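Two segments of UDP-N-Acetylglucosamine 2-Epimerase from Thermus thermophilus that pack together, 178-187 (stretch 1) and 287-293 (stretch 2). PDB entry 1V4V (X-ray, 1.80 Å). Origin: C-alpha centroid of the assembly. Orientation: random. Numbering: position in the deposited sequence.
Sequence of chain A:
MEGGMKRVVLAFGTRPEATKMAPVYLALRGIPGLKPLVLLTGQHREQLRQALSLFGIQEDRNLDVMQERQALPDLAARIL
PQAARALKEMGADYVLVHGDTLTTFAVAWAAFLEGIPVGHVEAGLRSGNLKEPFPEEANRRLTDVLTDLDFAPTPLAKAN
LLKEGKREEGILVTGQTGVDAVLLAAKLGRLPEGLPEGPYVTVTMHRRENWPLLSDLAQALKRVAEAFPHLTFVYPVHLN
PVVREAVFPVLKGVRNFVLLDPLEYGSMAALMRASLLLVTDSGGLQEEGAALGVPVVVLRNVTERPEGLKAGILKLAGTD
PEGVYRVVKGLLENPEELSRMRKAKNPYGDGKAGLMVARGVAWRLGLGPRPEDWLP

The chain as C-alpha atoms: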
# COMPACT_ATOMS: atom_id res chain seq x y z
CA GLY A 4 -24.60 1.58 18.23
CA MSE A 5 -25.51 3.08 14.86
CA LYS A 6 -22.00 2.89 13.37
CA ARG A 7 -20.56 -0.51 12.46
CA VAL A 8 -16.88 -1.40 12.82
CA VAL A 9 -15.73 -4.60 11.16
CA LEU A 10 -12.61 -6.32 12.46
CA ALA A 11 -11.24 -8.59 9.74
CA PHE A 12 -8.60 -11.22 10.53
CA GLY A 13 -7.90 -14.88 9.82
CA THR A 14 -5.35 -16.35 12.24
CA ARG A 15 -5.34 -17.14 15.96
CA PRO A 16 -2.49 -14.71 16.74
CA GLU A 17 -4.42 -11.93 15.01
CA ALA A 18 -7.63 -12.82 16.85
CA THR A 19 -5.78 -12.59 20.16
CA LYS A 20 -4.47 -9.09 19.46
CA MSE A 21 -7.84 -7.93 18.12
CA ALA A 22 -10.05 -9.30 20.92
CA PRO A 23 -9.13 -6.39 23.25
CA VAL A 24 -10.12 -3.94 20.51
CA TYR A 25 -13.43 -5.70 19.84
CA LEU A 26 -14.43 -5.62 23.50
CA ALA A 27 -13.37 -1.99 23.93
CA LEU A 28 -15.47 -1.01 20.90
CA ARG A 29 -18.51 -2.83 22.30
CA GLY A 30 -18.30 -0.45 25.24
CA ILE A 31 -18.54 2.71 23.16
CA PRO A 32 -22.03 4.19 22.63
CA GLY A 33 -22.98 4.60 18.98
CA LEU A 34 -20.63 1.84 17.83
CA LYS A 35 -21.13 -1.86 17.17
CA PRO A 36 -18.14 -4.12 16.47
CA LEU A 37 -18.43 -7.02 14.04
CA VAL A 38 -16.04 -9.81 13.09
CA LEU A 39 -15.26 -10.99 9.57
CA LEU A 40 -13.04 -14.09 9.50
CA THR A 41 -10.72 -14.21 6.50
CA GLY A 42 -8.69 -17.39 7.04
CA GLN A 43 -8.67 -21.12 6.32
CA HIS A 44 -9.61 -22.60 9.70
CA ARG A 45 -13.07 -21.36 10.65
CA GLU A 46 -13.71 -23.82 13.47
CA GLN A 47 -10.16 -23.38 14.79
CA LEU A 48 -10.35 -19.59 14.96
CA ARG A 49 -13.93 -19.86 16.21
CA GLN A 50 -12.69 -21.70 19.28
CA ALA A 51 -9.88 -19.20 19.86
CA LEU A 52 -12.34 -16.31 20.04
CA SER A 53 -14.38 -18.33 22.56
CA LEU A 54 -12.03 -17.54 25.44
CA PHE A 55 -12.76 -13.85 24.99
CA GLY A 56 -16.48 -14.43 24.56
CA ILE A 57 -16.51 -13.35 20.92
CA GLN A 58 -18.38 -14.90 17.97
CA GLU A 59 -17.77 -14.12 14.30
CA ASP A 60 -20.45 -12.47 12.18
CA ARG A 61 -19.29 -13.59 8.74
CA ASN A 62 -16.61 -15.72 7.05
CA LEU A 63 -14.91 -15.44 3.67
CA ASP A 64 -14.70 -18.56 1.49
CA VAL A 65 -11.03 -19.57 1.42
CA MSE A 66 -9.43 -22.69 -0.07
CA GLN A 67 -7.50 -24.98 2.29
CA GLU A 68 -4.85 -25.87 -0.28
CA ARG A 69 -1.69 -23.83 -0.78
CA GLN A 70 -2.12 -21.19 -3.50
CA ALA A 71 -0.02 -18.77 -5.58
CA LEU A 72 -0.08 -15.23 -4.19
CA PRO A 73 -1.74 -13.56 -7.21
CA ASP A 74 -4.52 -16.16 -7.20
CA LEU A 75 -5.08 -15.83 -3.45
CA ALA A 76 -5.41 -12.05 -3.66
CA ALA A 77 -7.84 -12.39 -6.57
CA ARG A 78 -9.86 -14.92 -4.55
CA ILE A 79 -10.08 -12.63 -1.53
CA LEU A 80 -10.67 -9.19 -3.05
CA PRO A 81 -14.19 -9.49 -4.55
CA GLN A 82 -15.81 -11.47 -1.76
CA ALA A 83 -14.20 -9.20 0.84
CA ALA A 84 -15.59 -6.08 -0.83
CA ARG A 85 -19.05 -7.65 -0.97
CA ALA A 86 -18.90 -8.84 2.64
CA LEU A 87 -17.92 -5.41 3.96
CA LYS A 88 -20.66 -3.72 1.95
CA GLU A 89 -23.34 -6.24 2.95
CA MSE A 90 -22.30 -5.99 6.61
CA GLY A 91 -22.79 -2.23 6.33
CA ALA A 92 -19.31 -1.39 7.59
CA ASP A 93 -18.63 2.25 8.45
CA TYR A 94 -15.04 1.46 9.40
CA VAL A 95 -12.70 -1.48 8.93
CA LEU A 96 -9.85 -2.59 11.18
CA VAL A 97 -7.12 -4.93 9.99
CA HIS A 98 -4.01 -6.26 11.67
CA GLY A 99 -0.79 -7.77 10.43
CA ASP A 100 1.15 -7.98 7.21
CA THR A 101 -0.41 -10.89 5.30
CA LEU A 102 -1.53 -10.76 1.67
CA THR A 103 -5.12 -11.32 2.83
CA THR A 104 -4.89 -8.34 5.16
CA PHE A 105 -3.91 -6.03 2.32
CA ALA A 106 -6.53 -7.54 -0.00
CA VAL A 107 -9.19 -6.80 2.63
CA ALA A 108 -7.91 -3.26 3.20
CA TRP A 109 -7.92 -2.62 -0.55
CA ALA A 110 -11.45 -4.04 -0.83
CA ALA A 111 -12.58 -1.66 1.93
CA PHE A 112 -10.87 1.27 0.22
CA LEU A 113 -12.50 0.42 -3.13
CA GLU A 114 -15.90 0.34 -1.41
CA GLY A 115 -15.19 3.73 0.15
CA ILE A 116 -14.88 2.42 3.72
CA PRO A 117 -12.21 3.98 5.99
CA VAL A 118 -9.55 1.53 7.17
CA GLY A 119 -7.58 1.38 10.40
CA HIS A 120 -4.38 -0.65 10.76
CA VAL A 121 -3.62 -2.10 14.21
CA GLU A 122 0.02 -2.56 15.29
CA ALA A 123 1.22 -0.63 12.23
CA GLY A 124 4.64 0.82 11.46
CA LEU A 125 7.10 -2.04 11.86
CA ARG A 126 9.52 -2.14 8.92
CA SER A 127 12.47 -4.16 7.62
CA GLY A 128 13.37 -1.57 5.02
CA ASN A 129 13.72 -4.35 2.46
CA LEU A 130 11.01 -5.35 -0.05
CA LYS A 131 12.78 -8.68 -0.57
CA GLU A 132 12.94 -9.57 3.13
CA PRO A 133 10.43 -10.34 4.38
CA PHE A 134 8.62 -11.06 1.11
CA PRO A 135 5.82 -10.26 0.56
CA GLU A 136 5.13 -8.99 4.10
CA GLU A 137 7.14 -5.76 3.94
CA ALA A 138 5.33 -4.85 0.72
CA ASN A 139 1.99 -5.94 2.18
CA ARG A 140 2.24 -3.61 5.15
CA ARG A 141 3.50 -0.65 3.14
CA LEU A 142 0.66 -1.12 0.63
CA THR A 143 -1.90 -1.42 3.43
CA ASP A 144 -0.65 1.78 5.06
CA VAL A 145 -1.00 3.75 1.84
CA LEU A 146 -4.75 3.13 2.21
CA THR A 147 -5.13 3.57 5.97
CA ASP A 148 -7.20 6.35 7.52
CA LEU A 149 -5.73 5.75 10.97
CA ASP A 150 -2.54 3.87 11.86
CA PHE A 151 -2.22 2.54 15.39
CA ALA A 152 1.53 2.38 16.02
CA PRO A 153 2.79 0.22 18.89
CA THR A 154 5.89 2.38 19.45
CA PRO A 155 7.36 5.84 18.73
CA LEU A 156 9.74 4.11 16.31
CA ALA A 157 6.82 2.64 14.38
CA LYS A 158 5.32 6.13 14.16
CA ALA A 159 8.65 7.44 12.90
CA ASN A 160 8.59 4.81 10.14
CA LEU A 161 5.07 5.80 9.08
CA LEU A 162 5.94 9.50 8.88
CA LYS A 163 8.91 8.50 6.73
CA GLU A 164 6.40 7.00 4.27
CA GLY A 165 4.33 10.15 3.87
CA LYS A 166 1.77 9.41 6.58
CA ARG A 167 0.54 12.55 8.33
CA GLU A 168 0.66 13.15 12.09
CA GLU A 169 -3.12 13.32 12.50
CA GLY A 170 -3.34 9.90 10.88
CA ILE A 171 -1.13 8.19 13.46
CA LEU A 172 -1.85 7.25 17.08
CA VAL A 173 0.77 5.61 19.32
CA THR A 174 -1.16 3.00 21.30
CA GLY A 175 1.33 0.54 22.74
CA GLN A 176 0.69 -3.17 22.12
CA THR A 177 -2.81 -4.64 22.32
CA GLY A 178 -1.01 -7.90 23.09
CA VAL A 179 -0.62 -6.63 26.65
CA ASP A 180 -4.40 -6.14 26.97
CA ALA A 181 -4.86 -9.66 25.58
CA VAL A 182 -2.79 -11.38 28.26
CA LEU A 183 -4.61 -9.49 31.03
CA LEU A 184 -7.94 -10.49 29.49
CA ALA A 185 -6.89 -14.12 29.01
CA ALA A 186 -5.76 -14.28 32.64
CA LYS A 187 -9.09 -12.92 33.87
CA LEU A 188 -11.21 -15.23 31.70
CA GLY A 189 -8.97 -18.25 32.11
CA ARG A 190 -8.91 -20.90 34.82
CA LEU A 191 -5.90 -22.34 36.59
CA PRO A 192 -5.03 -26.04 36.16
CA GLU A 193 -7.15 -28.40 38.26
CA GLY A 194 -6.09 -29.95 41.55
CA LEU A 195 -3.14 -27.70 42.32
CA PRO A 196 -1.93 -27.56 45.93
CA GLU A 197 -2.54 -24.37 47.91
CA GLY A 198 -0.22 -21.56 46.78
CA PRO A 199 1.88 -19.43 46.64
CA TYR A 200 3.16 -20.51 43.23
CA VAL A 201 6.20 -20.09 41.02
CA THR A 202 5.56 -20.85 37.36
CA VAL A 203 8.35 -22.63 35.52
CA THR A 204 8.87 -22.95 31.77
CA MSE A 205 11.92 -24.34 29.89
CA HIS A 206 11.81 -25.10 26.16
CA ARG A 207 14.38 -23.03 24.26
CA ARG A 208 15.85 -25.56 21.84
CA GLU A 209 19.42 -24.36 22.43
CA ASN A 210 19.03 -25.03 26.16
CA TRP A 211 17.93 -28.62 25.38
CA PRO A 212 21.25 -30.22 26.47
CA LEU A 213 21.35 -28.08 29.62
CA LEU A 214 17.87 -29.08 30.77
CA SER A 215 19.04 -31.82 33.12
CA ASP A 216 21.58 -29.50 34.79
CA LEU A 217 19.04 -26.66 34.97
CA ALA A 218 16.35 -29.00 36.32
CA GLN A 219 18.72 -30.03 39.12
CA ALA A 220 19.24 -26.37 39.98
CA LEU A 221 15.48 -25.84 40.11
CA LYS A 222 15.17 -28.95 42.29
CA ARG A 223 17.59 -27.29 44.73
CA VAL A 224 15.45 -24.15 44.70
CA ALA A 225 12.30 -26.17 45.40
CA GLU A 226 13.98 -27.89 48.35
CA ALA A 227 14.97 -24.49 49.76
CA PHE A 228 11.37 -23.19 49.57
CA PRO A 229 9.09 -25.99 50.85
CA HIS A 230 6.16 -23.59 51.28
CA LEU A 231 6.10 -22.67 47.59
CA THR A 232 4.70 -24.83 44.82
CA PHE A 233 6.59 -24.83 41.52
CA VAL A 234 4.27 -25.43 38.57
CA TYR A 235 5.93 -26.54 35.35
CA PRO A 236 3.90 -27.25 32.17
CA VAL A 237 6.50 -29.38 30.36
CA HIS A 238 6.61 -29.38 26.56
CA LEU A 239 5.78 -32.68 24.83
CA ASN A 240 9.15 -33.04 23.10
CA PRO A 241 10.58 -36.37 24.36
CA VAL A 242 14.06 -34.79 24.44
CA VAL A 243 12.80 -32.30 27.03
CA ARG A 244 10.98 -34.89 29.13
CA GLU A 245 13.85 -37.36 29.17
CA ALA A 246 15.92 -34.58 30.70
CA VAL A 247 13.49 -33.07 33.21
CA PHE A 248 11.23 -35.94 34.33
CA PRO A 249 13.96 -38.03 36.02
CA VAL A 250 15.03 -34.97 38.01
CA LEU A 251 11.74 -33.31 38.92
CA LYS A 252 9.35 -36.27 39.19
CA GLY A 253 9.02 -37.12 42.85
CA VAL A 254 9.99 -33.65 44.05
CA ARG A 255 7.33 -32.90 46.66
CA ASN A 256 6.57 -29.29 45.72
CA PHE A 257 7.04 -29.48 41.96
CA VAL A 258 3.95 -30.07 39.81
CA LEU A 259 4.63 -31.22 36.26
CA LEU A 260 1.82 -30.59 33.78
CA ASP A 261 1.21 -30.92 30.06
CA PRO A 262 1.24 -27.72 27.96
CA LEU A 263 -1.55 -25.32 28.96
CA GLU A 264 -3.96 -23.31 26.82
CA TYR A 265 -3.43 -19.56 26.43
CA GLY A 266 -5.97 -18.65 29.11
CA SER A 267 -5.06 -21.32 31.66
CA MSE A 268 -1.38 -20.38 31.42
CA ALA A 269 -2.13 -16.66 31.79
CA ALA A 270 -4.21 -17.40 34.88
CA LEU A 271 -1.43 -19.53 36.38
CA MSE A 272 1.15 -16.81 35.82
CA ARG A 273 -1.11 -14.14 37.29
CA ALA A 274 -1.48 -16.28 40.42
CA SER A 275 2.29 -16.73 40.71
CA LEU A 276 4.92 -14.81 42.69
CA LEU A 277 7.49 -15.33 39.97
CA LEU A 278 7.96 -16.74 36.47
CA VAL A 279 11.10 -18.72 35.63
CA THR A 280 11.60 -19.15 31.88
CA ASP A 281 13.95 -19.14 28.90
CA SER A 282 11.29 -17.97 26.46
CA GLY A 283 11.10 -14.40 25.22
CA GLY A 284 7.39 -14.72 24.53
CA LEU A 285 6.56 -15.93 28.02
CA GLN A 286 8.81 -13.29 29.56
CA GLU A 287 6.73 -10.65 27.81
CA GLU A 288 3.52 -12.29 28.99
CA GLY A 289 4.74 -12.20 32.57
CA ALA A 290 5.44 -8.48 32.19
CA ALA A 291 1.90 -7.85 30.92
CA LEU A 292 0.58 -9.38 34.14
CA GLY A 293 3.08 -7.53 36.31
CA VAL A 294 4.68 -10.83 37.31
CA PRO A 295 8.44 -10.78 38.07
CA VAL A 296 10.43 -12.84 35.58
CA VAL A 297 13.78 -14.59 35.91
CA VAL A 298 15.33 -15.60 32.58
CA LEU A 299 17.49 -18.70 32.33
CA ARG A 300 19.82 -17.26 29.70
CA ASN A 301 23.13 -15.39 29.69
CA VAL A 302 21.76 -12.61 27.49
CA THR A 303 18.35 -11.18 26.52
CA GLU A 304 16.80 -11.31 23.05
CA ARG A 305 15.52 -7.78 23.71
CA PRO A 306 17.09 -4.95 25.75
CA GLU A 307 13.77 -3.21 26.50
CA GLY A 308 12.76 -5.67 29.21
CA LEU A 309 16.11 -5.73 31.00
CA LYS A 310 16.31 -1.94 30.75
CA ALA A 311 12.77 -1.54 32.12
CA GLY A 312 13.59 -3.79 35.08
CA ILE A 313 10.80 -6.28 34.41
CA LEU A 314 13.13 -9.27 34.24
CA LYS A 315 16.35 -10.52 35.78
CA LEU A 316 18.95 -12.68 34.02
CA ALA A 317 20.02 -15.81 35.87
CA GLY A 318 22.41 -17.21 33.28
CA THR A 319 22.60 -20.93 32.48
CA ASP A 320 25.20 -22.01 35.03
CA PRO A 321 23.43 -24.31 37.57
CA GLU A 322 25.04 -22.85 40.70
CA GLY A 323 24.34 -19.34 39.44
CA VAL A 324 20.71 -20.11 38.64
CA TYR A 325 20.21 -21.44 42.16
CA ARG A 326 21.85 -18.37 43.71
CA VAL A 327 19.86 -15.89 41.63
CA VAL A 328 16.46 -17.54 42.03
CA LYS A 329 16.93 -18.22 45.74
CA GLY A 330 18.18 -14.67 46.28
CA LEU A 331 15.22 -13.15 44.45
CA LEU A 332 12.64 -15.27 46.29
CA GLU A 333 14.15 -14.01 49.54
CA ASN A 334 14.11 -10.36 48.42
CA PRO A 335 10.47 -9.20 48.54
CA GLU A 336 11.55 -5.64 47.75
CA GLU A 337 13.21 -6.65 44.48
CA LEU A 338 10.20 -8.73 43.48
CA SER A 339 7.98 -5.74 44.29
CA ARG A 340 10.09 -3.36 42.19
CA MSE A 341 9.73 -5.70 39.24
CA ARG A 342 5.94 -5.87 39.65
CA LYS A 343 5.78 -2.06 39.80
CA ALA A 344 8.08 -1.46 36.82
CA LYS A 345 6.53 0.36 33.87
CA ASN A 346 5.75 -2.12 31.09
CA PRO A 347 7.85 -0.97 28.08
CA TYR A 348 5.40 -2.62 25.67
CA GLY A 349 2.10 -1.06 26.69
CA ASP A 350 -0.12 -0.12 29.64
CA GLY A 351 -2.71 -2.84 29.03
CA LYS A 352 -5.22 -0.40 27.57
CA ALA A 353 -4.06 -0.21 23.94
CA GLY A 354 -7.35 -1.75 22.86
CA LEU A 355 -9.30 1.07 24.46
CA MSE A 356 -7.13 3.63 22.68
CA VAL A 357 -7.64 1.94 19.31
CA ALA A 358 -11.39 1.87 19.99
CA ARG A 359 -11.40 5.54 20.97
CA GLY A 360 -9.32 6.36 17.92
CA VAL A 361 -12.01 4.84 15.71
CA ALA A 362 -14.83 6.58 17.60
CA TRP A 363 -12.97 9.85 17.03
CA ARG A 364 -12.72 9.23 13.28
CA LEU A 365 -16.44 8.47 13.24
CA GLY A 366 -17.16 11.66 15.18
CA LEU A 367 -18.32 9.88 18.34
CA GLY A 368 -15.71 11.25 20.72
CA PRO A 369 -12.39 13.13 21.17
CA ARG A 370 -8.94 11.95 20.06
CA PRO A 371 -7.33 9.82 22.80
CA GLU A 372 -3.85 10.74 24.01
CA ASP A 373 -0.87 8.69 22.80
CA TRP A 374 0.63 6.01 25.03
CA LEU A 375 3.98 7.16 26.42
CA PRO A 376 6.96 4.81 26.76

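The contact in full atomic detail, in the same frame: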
# COMPACT_ATOMS: atom_id res chain seq x y z
N GLY A 178 -1.38 -6.59 22.57
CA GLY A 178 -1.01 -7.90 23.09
C GLY A 178 -1.00 -7.90 24.61
O GLY A 178 -1.30 -8.91 25.24
N VAL A 179 -0.65 -6.76 25.20
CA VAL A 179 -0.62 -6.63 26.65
C VAL A 179 -2.05 -6.80 27.18
O VAL A 179 -2.28 -7.57 28.11
CB VAL A 179 -0.08 -5.24 27.07
CG1 VAL A 179 -0.08 -5.12 28.60
CG2 VAL A 179 1.31 -5.05 26.52
N ASP A 180 -2.99 -6.07 26.58
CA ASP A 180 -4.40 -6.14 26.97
C ASP A 180 -4.87 -7.59 26.89
O ASP A 180 -5.60 -8.07 27.75
CB ASP A 180 -5.28 -5.33 26.01
CG ASP A 180 -4.87 -3.87 25.91
OD1 ASP A 180 -3.67 -3.59 25.77
OD2 ASP A 180 -5.77 -3.01 25.96
N ALA A 181 -4.46 -8.28 25.82
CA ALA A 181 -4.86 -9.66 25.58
C ALA A 181 -4.47 -10.62 26.69
O ALA A 181 -5.27 -11.48 27.08
CB ALA A 181 -4.29 -10.14 24.25
N VAL A 182 -3.25 -10.50 27.19
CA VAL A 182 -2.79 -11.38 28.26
C VAL A 182 -3.63 -11.13 29.51
O VAL A 182 -4.09 -12.08 30.15
CB VAL A 182 -1.30 -11.15 28.60
CG1 VAL A 182 -0.85 -12.13 29.68
CG2 VAL A 182 -0.46 -11.34 27.35
N LEU A 183 -3.82 -9.86 29.86
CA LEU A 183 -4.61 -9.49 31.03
C LEU A 183 -6.02 -10.05 30.93
O LEU A 183 -6.58 -10.54 31.91
CB LEU A 183 -4.67 -7.97 31.17
CG LEU A 183 -3.36 -7.26 31.53
CD1 LEU A 183 -3.54 -5.75 31.42
CD2 LEU A 183 -2.96 -7.64 32.95
N LEU A 184 -6.59 -9.98 29.73
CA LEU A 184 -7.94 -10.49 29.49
C LEU A 184 -7.96 -12.02 29.60
O LEU A 184 -8.85 -12.59 30.24
CB LEU A 184 -8.42 -10.06 28.10
CG LEU A 184 -9.79 -10.55 27.62
CD1 LEU A 184 -10.86 -10.15 28.63
CD2 LEU A 184 -10.09 -9.94 26.25
N ALA A 185 -6.98 -12.67 28.98
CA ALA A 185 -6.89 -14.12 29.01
C ALA A 185 -6.75 -14.61 30.45
O ALA A 185 -7.33 -15.64 30.82
CB ALA A 185 -5.72 -14.60 28.17
N ALA A 186 -5.98 -13.88 31.25
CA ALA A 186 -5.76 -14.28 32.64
C ALA A 186 -7.07 -14.20 33.43
O ALA A 186 -7.38 -15.08 34.23
CB ALA A 186 -4.72 -13.38 33.28
N LYS A 187 -7.82 -13.13 33.19
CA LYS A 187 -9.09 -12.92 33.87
C LYS A 187 -10.14 -13.95 33.49
O LYS A 187 -10.87 -14.45 34.35
CB LYS A 187 -9.62 -11.52 33.55
CG LYS A 187 -11.01 -11.25 34.11
CD LYS A 187 -11.51 -9.87 33.71
CE LYS A 187 -12.94 -9.67 34.19
NZ LYS A 187 -13.85 -10.71 33.65
N GLU A 287 7.56 -11.80 28.10
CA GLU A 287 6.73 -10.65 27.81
C GLU A 287 5.33 -10.81 28.39
O GLU A 287 4.71 -9.84 28.80
CB GLU A 287 6.66 -10.41 26.30
CG GLU A 287 7.97 -9.88 25.75
CD GLU A 287 7.86 -9.41 24.31
OE1 GLU A 287 6.92 -8.63 24.02
OE2 GLU A 287 8.70 -9.80 23.49
N GLU A 288 4.84 -12.05 28.42
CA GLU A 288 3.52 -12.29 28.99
C GLU A 288 3.56 -12.02 30.49
O GLU A 288 2.63 -11.43 31.05
CB GLU A 288 3.09 -13.73 28.75
CG GLU A 288 2.57 -14.00 27.35
CD GLU A 288 1.88 -15.34 27.24
OE1 GLU A 288 0.98 -15.60 28.07
OE2 GLU A 288 2.23 -16.13 26.34
N GLY A 289 4.63 -12.44 31.15
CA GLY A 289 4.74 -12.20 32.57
C GLY A 289 4.69 -10.70 32.84
O GLY A 289 3.99 -10.25 33.74
N ALA A 290 5.41 -9.94 32.03
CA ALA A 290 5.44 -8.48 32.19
C ALA A 290 4.07 -7.84 32.02
O ALA A 290 3.75 -6.84 32.67
CB ALA A 290 6.44 -7.88 31.21
N ALA A 291 3.24 -8.40 31.14
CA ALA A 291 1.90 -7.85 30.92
C ALA A 291 1.07 -7.99 32.19
O ALA A 291 0.27 -7.12 32.53
CB ALA A 291 1.22 -8.59 29.76
N LEU A 292 1.30 -9.09 32.90
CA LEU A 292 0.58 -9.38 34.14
C LEU A 292 1.24 -8.78 35.37
O LEU A 292 0.73 -8.90 36.48
CB LEU A 292 0.45 -10.89 34.30
CG LEU A 292 -0.32 -11.62 33.19
CD1 LEU A 292 -0.04 -13.12 33.24
CD2 LEU A 292 -1.81 -11.33 33.34
N GLY A 293 2.38 -8.12 35.18
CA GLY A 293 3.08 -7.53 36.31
C GLY A 293 3.69 -8.61 37.19
O GLY A 293 3.80 -8.45 38.41

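Two helical segments, whose touching residues are at least 106 positions apart in sequence, pack through a small apolar contact that buries 316 Å² in all. Residues 178-187 are helical throughout, within a helix that extends beyond both ends of the stretch; in the second stretch, 287-291 belong to a helix that begins earlier in the chain. The two axes cross steeply, at -73°, and come within 8.9 Å of each other, so contact is concentrated near the crossing. The CA traces come closest where the second helix presents a small residue: Val179 CA lies 5.1 Å from Ala291 CA.

Each helix is held by its own backbone. Hydrogen bonds from Leu184 N to Asp180 O (2.9 Å) and from Ala186 N to Val182 O (2.8 Å) are typical of the first; Ala291 N to Glu287 O (3.1 Å) continues the pattern in the second. That helix closes in a Schellman motif: Gly293 leaves helical geometry with phi 71°, a value that favours glycine, while its N bonds back to Ala290 O at 3.1 Å. No hydrogen bond joins the two stretches, and their association here rests on van der Waals contact and the burial of apolar surface.

The apolar pairings centre on Val182, whose CA-to-CB bond points toward the second stretch. Its CB meets Ala291 CB at 3.8 Å, and its CG1 reaches Leu292 CG at 3.6 Å. One turn earlier, Val179 CG1 touches the same Ala291 methyl, CB, at 3.9 Å, so this short side chain is shared by two valines. Leu292 serves the later turn: although its CA-to-CB bond points sideways, the end of the side chain comes nearer, and its CD2 packs against Ala186 CB at 3.6 Å and Leu183 CD2 at 3.9 Å. Val179, Val182, Leu183 and Ala186 recur at three- and four-residue spacing, which places them along one side of their helix.

Apolar groups also rest against polar atoms and the chain itself. Leu183 CD2 lies 3.3 Å from Ala291 O, a close methyl-to-carbonyl contact, and Val182 CG1 sits 3.8 Å from Glu288 O. The aliphatic part of Glu288 contributes too, its CG lying 4.0 Å from Val182 CG2. The CA-to-CB bond of Asp180 points away from the second stretch, and its carboxylate oxygens are hydrogen-bonded elsewhere in the structure.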